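Local coordinates for protein FACT complex subunit SPT16 (Ashbya gossypii, PDB 6A8M) that probably acts, within the FACT complex, as a histone chaperone that destabilizes and restores nucleosomes during transcription, and takes part in DNA replication and repair, at residues K194-L199 with I287-G292; I213-L218 with I262-K267. All coordinates share one frame; numbering follows the deposited sequence.

Interaction 1: K194-L199 with I287-G292; sequences KFMNLL and ILASCG
A289 meets L199 and M196 through its single methyl group, and its CB lies near both branches of the leucine. L199 CD2 approaches A289 CB to 3.4 Å, tighter than usual for two carbons, whereas L199 CD1 stays 3.9 Å from the same CB. The thioether sulfur of M196 adds a further apolar contact, with SD 4.0 Å from A289 CB. The backbone of A289 is touched as well: M196 CE reaches A289 O at 3.6 Å, a van der Waals approach of a methyl to a carbonyl. M196 CG stands anti to the backbone N (chi1 -175°), and bends at chi2 and chi3 (75°) bring first SD and then CE over the strand.

At S290 the strand turns its CB away from the helix, and the contact is with the backbone, M196 CE lying 4.1 Å from S290 CA. The OG of S290 is hydrogen-bonded to S303, and its side chain also touches Q416 of strand 412-424. This two-sided packing, with a helix against one face of the strand and a second sheet beyond the other, fits the pita-bread fold of the M24 peptidase family. Helix and strand run roughly antiparallel, their local axes at 148° and 8.7 Å apart at closest approach.

C291 again points toward the helix. It was modelled in two conformers, so its sulfur contacts are doubtful: in one of them SG lies 3.7 Å from M196 N and 4.1 Å from F195 CB. The CB of F195 points toward the strand, while its ring leads away to an edge-to-face meeting with W256 and to packing on L232 of helix 229-233.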
ATOM      1  N   LYS A 194      -1.994 -14.661   9.835  1.00 14.46           N
ATOM      2  CA  LYS A 194      -1.129 -15.513  10.651  1.00 15.49           C
ATOM      3  C   LYS A 194      -0.432 -14.710  11.736  1.00 15.47           C
ATOM      4  O   LYS A 194      -0.276 -15.186  12.864  1.00 17.85           O
ATOM      5  CB  LYS A 194      -0.070 -16.195   9.793  1.00 17.89           C
ATOM      6  CG  LYS A 194      -0.621 -17.191   8.810  1.00 20.95           C
ATOM      7  CD  LYS A 194      -1.363 -18.277   9.538  1.00 26.93           C
ATOM      8  CE  LYS A 194      -1.399 -19.513   8.709  1.00 32.56           C
ATOM      9  NZ  LYS A 194      -1.977 -20.628   9.509  1.00 36.83           N
ATOM     10  N   PHE A 195       0.041 -13.520  11.388  1.00 13.87           N
ATOM     11  CA  PHE A 195       0.729 -12.682  12.361  1.00 15.22           C
ATOM     12  C   PHE A 195      -0.234 -12.069  13.369  1.00 14.83           C
ATOM     13  O   PHE A 195       0.137 -11.901  14.540  1.00 13.11           O
ATOM     14  CB  PHE A 195       1.568 -11.631  11.627  1.00 15.39           C
ATOM     15  CG  PHE A 195       2.821 -12.219  11.050  1.00 16.29           C
ATOM     16  CD1 PHE A 195       3.903 -12.474  11.878  1.00 15.85           C
ATOM     17  CD2 PHE A 195       2.886 -12.603   9.727  1.00 16.05           C
ATOM     18  CE1 PHE A 195       5.055 -13.085  11.384  1.00 17.98           C
ATOM     19  CE2 PHE A 195       4.028 -13.206   9.227  1.00 18.99           C
ATOM     20  CZ  PHE A 195       5.112 -13.444  10.051  1.00 21.06           C
ATOM     21  N   MET A 196      -1.470 -11.743  12.966  1.00 12.71           N
ATOM     22  CA  MET A 196      -2.444 -11.323  13.975  1.00 14.70           C
ATOM     23  C   MET A 196      -2.718 -12.453  14.967  1.00 15.38           C
ATOM     24  O   MET A 196      -2.845 -12.212  16.180  1.00 15.63           O
ATOM     25  CB  MET A 196      -3.744 -10.840  13.312  1.00 14.79           C
ATOM     26  CG  MET A 196      -4.773 -10.273  14.310  1.00 13.45           C
ATOM     27  SD  MET A 196      -4.144  -8.925  15.351  1.00 15.21           S
ATOM     28  CE  MET A 196      -4.118  -7.580  14.175  1.00 13.72           C
ATOM     29  N   ASN A 197      -2.792 -13.697  14.478  1.00 14.10           N
ATOM     30  CA  ASN A 197      -2.943 -14.833  15.384  1.00 17.31           C
ATOM     31  C   ASN A 197      -1.784 -14.909  16.372  1.00 18.75           C
ATOM     32  O   ASN A 197      -1.994 -15.137  17.569  1.00 17.70           O
ATOM     33  CB  ASN A 197      -3.044 -16.145  14.617  1.00 19.23           C
ATOM     34  CG  ASN A 197      -3.143 -17.337  15.564  1.00 24.59           C
ATOM     35  OD1 ASN A 197      -4.133 -17.474  16.275  1.00 25.40           O
ATOM     36  ND2 ASN A 197      -2.092 -18.160  15.626  1.00 28.69           N
ATOM     37  N   LEU A 198      -0.548 -14.764  15.875  1.00 17.97           N
ATOM     38  CA  LEU A 198       0.621 -14.806  16.751  1.00 21.04           C
ATOM     39  C   LEU A 198       0.566 -13.677  17.753  1.00 20.87           C
ATOM     40  O   LEU A 198       0.914 -13.854  18.925  1.00 20.55           O
ATOM     41  CB  LEU A 198       1.909 -14.675  15.945  1.00 20.68           C
ATOM     42  CG  LEU A 198       2.470 -15.852  15.177  1.00 24.29           C
ATOM     43  CD1 LEU A 198       3.714 -15.366  14.466  1.00 25.70           C
ATOM     44  CD2 LEU A 198       2.793 -17.017  16.115  1.00 27.48           C
ATOM     45  N   LEU A 199       0.139 -12.504  17.289  1.00 18.22           N
ATOM     46  CA  LEU A 199       0.029 -11.348  18.158  1.00 18.52           C
ATOM     47  C   LEU A 199      -0.962 -11.614  19.278  1.00 18.08           C
ATOM     48  O   LEU A 199      -0.692 -11.314  20.442  1.00 19.38           O
ATOM     49  CB  LEU A 199      -0.401 -10.134  17.347  1.00 17.52           C
ATOM     50  CG  LEU A 199      -0.300  -8.799  18.064  1.00 17.76           C
ATOM     51  CD1 LEU A 199      -0.090  -7.721  17.006  1.00 17.27           C
ATOM     52  CD2 LEU A 199      -1.561  -8.507  18.878  1.00 18.12           C
ATOM     53  N   ILE A 287      -7.715  -3.345  23.987  1.00 16.50           N
ATOM     54  CA  ILE A 287      -6.350  -3.341  23.473  1.00 14.32           C
ATOM     55  C   ILE A 287      -6.410  -3.406  21.952  1.00 12.32           C
ATOM     56  O   ILE A 287      -7.073  -4.291  21.391  1.00 14.03           O
ATOM     57  CB  ILE A 287      -5.531  -4.511  24.039  1.00 14.41           C
ATOM     58  CG1 ILE A 287      -5.532  -4.423  25.569  1.00 14.28           C
ATOM     59  CG2 ILE A 287      -4.114  -4.524  23.436  1.00 13.14           C
ATOM     60  CD1 ILE A 287      -4.898  -5.608  26.248  1.00 13.83           C
ATOM     61  N   LEU A 288      -5.742  -2.465  21.289  1.00 11.93           N
ATOM     62  CA  LEU A 288      -5.766  -2.364  19.838  1.00 12.35           C
ATOM     63  C   LEU A 288      -4.515  -2.989  19.243  1.00 13.56           C
ATOM     64  O   LEU A 288      -3.395  -2.749  19.716  1.00 13.57           O
ATOM     65  CB  LEU A 288      -5.850  -0.905  19.389  1.00 14.68           C
ATOM     66  CG  LEU A 288      -6.965  -0.053  20.010  1.00 15.37           C
ATOM     67  CD1 LEU A 288      -6.981   1.302  19.313  1.00 15.53           C
ATOM     68  CD2 LEU A 288      -8.326  -0.714  19.935  1.00 14.98           C
ATOM     69  N   ALA A 289      -4.702  -3.754  18.174  1.00 12.17           N
ATOM     70  CA  ALA A 289      -3.576  -4.346  17.472  1.00 12.22           C
ATOM     71  C   ALA A 289      -3.767  -4.201  15.974  1.00 12.88           C
ATOM     72  O   ALA A 289      -4.892  -4.301  15.474  1.00 12.08           O
ATOM     73  CB  ALA A 289      -3.428  -5.824  17.836  1.00 12.36           C
ATOM     74  N   SER A 290      -2.665  -3.940  15.266  1.00 11.73           N
ATOM     75  CA  SER A 290      -2.696  -3.798  13.813  1.00 10.40           C
ATOM     76  C   SER A 290      -1.448  -4.429  13.219  1.00 12.54           C
ATOM     77  O   SER A 290      -0.337  -4.170  13.685  1.00 12.81           O
ATOM     78  CB  SER A 290      -2.732  -2.327  13.361  1.00 13.61           C
ATOM     79  OG  SER A 290      -3.860  -1.624  13.840  1.00 14.72           O
ATOM     80  N   CYS A 291      -1.618  -5.186  12.147  0.55 11.99           N
ATOM     81  CA  CYS A 291      -0.417  -5.561  11.439  0.55 11.56           C
ATOM     82  C   CYS A 291      -0.760  -5.698   9.971  0.55 11.39           C
ATOM     83  O   CYS A 291      -1.921  -5.879   9.591  0.55 10.62           O
ATOM     84  CB  CYS A 291       0.221  -6.828  12.013  0.55 13.24           C
ATOM     85  SG  CYS A 291      -0.730  -8.293  11.814  0.55 15.05           S
ATOM     86  N   GLY A 292       0.263  -5.543   9.153  1.00 12.28           N
ATOM     87  CA  GLY A 292       0.069  -5.541   7.717  1.00 10.67           C
ATOM     88  C   GLY A 292       1.284  -6.110   7.037  1.00 11.84           C
ATOM     89  O   GLY A 292       2.405  -5.742   7.380  1.00 12.22           O
TER

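Interaction 2: I213-L218 with I262-K267; sequences ITDAKL and IQSGPK
The carboxylate of D215 is the flat group here, engaged at its rim and on both faces by S264, I262 and water. At the rim, S264 OG donates to the syn lone pair of D215 OD1 at 2.7 Å and lies almost in the carboxylate plane. On one face, the amide S264 N gives OD2 a nearly straight bond of 2.8 Å (N-H...O 167°), arriving 44° out of that plane. I262 CG2 covers the same face, 4.1 Å from D215 CG. From the opposite face comes water 1, hydrogen-bonded to OD2 at 2.7 Å and also to G265 O. Water 2 contacts OD2 only weakly; it receives G265 N at 2.9 Å and is bonded to K267 O, so it mainly links the ends of the turn holding the cis peptide before P266.

Two separate donors on S264 therefore grip the two carboxylate oxygens, and S264 OG in turn accepts from D282 N. An alanine at D215 would remove both oxygens and would probably leave the hydroxyl and amide of S264 without their acceptors and water 1 less firmly held.

Beside the polar cluster, L218 and I262 cross at about a right angle, L218 CG resting 3.5 Å from I262 CD1. The extended arm of I262 (chi2 174°) puts CD1 there, while L199 of helix 179-208 packs on the same isoleucine.

D215 sits in the first turn of helix 215-224, where the helix end would probably help stabilise its negative charge. T214, just before it, accepts from K217 N through OG1 at 3.0 Å, the classic N-cap bond, so the arrangement is that of a capped helix start docked on the end of strand 261-263 in the M24 peptidase-like part of the N-terminal domain of SPT16.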
ATOM      1  N   ILE A 213       5.954  -5.052  30.678  1.00 28.08           N
ATOM      2  CA  ILE A 213       6.290  -4.926  29.269  1.00 26.22           C
ATOM      3  C   ILE A 213       5.461  -3.785  28.702  1.00 24.67           C
ATOM      4  O   ILE A 213       4.303  -3.592  29.089  1.00 25.73           O
ATOM      5  CB  ILE A 213       6.054  -6.263  28.521  1.00 24.42           C
ATOM      6  CG1 ILE A 213       6.736  -6.263  27.160  1.00 24.66           C
ATOM      7  CG2 ILE A 213       4.563  -6.572  28.383  1.00 25.32           C
ATOM      8  CD1 ILE A 213       6.630  -7.615  26.430  1.00 23.71           C
ATOM      9  N   THR A 214       6.073  -3.024  27.800  1.00 21.83           N
ATOM     10  CA  THR A 214       5.403  -1.954  27.076  1.00 19.68           C
ATOM     11  C   THR A 214       4.750  -2.491  25.814  1.00 18.98           C
ATOM     12  O   THR A 214       5.106  -3.554  25.300  1.00 18.96           O
ATOM     13  CB  THR A 214       6.372  -0.842  26.686  1.00 20.45           C
ATOM     14  OG1 THR A 214       7.281  -1.313  25.673  1.00 22.86           O
ATOM     15  CG2 THR A 214       7.163  -0.335  27.921  1.00 21.00           C
ATOM     16  N   ASP A 215       3.785  -1.719  25.312  1.00 17.01           N
ATOM     17  CA  ASP A 215       3.155  -2.025  24.036  1.00 15.08           C
ATOM     18  C   ASP A 215       4.195  -2.173  22.924  1.00 17.18           C
ATOM     19  O   ASP A 215       4.102  -3.080  22.088  1.00 16.13           O
ATOM     20  CB  ASP A 215       2.167  -0.915  23.672  1.00 14.52           C
ATOM     21  CG  ASP A 215       0.926  -0.923  24.537  1.00 16.96           C
ATOM     22  OD1 ASP A 215       0.693  -1.908  25.262  1.00 17.37           O
ATOM     23  OD2 ASP A 215       0.206   0.093  24.500  1.00 17.88           O
ATOM     24  N   ALA A 216       5.199  -1.292  22.909  1.00 18.13           N
ATOM     25  CA  ALA A 216       6.173  -1.290  21.823  1.00 20.15           C
ATOM     26  C   ALA A 216       7.103  -2.500  21.901  1.00 18.36           C
ATOM     27  O   ALA A 216       7.488  -3.058  20.867  1.00 17.13           O
ATOM     28  CB  ALA A 216       6.967   0.021  21.842  1.00 23.95           C
ATOM     29  N   LYS A 217       7.458  -2.935  23.105  1.00 19.61           N
ATOM     30  CA  LYS A 217       8.258  -4.153  23.238  1.00 21.81           C
ATOM     31  C   LYS A 217       7.484  -5.375  22.756  1.00 21.20           C
ATOM     32  O   LYS A 217       8.032  -6.236  22.050  1.00 20.98           O
ATOM     33  CB  LYS A 217       8.682  -4.337  24.692  1.00 25.32           C
ATOM     34  CG  LYS A 217       9.500  -5.590  24.951  1.00 28.52           C
ATOM     35  CD  LYS A 217      10.757  -5.598  24.106  1.00 31.06           C
ATOM     36  CE  LYS A 217      11.559  -6.864  24.366  1.00 32.98           C
ATOM     37  NZ  LYS A 217      12.629  -7.048  23.364  1.00 34.14           N
ATOM     38  N   LEU A 218       6.202  -5.460  23.119  1.00 19.39           N
ATOM     39  CA  LEU A 218       5.377  -6.570  22.664  1.00 20.54           C
ATOM     40  C   LEU A 218       5.242  -6.579  21.143  1.00 16.61           C
ATOM     41  O   LEU A 218       5.360  -7.637  20.515  1.00 17.08           O
ATOM     42  CB  LEU A 218       4.005  -6.485  23.330  1.00 23.08           C
ATOM     43  CG  LEU A 218       2.991  -7.566  22.979  1.00 24.39           C
ATOM     44  CD1 LEU A 218       3.531  -8.935  23.367  1.00 26.31           C
ATOM     45  CD2 LEU A 218       1.668  -7.279  23.685  1.00 24.99           C
ATOM     46  N   ILE A 262       0.617  -1.964  18.541  1.00 13.10           N
ATOM     47  CA  ILE A 262      -0.180  -2.324  19.707  1.00 14.19           C
ATOM     48  C   ILE A 262      -0.358  -1.069  20.559  1.00 14.41           C
ATOM     49  O   ILE A 262       0.605  -0.326  20.789  1.00 14.73           O
ATOM     50  CB  ILE A 262       0.476  -3.455  20.520  1.00 14.39           C
ATOM     51  CG1 ILE A 262       0.609  -4.715  19.649  1.00 16.01           C
ATOM     52  CG2 ILE A 262      -0.297  -3.777  21.819  1.00 15.49           C
ATOM     53  CD1 ILE A 262       1.393  -5.817  20.349  1.00 14.49           C
ATOM     54  N   GLN A 263      -1.597  -0.810  20.977  1.00 14.33           N
ATOM     55  CA  GLN A 263      -1.922   0.285  21.896  1.00 14.59           C
ATOM     56  C   GLN A 263      -2.912  -0.265  22.910  1.00 14.48           C
ATOM     57  O   GLN A 263      -4.066  -0.539  22.564  1.00 15.95           O
ATOM     58  CB  GLN A 263      -2.518   1.490  21.155  1.00 15.55           C
ATOM     59  CG  GLN A 263      -1.580   2.099  20.135  1.00 16.08           C
ATOM     60  CD  GLN A 263      -2.231   3.211  19.349  1.00 20.15           C
ATOM     61  OE1 GLN A 263      -3.424   3.494  19.515  1.00 22.26           O
ATOM     62  NE2 GLN A 263      -1.461   3.841  18.480  1.00 18.55           N
ATOM     63  N   SER A 264      -2.476  -0.423  24.156  1.00 14.05           N
ATOM     64  CA  SER A 264      -3.337  -0.993  25.179  1.00 15.44           C
ATOM     65  C   SER A 264      -3.965   0.054  26.096  1.00 15.10           C
ATOM     66  O   SER A 264      -4.709  -0.324  27.006  1.00 15.21           O
ATOM     67  CB  SER A 264      -2.556  -2.000  26.020  1.00 15.74           C
ATOM     68  OG  SER A 264      -1.517  -1.331  26.702  1.00 15.13           O
ATOM     69  N   GLY A 265      -3.692   1.345  25.887  1.00 13.45           N
ATOM     70  CA  GLY A 265      -4.258   2.368  26.734  1.00 15.58           C
ATOM     71  C   GLY A 265      -3.401   2.754  27.928  1.00 17.24           C
ATOM     72  O   GLY A 265      -2.383   2.112  28.239  1.00 16.29           O
ATOM     73  N   PRO A 266      -3.813   3.818  28.656  1.00 18.60           N
ATOM     74  CA  PRO A 266      -5.094   4.521  28.499  1.00 18.59           C
ATOM     75  C   PRO A 266      -5.144   5.542  27.338  1.00 18.10           C
ATOM     76  O   PRO A 266      -6.232   6.048  27.022  1.00 19.51           O
ATOM     77  CB  PRO A 266      -5.257   5.230  29.848  1.00 19.21           C
ATOM     78  CG  PRO A 266      -3.832   5.576  30.248  1.00 20.49           C
ATOM     79  CD  PRO A 266      -3.043   4.331  29.808  1.00 21.05           C
ATOM     80  N   LYS A 267      -4.015   5.856  26.705  1.00 18.04           N
ATOM     81  CA  LYS A 267      -4.010   6.765  25.568  1.00 17.47           C
ATOM     82  C   LYS A 267      -3.842   5.989  24.268  1.00 18.19           C
ATOM     83  O   LYS A 267      -2.939   5.154  24.142  1.00 19.49           O
ATOM     84  CB  LYS A 267      -2.909   7.812  25.698  1.00 20.31           C
ATOM     85  CG  LYS A 267      -2.983   8.582  27.017  1.00 26.41           C
ATOM     86  CD  LYS A 267      -4.280   9.375  27.127  1.00 31.79           C
ATOM     87  CE  LYS A 267      -4.287  10.230  28.395  1.00 36.90           C
ATOM     88  NZ  LYS A 267      -3.037  11.063  28.472  1.00 39.55           N
TER
HETATM   89  O   HOH W   1      -0.167   1.249  26.882  1.00 14.51           O
HETATM   90  O   HOH W   2      -1.508   2.959  24.846  1.00 18.53           O

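How the interactions relate
From the N terminus the chain builds the N-terminal lobe, then enters helix 179-208, which supplies segment 194-199, and helix 215-224, which supplies segment 213-218. Strand 261-263 and the turn after it return to that second helix, closing the inner loop at interaction 2. Strand 285-295 closes the outer loop at interaction 1, so interaction 2 is nested within interaction 1. The two are directly coupled, with centres about 13 Å apart: their strands are antiparallel neighbours in one sheet, with a probable hydrogen bond from L288 N to Q263 O of 2.9 Å, and L199 CD1 packs 4.1 Å from I262 CG1. Two consecutive helices are thus tied to adjacent strands of the M24-like domain.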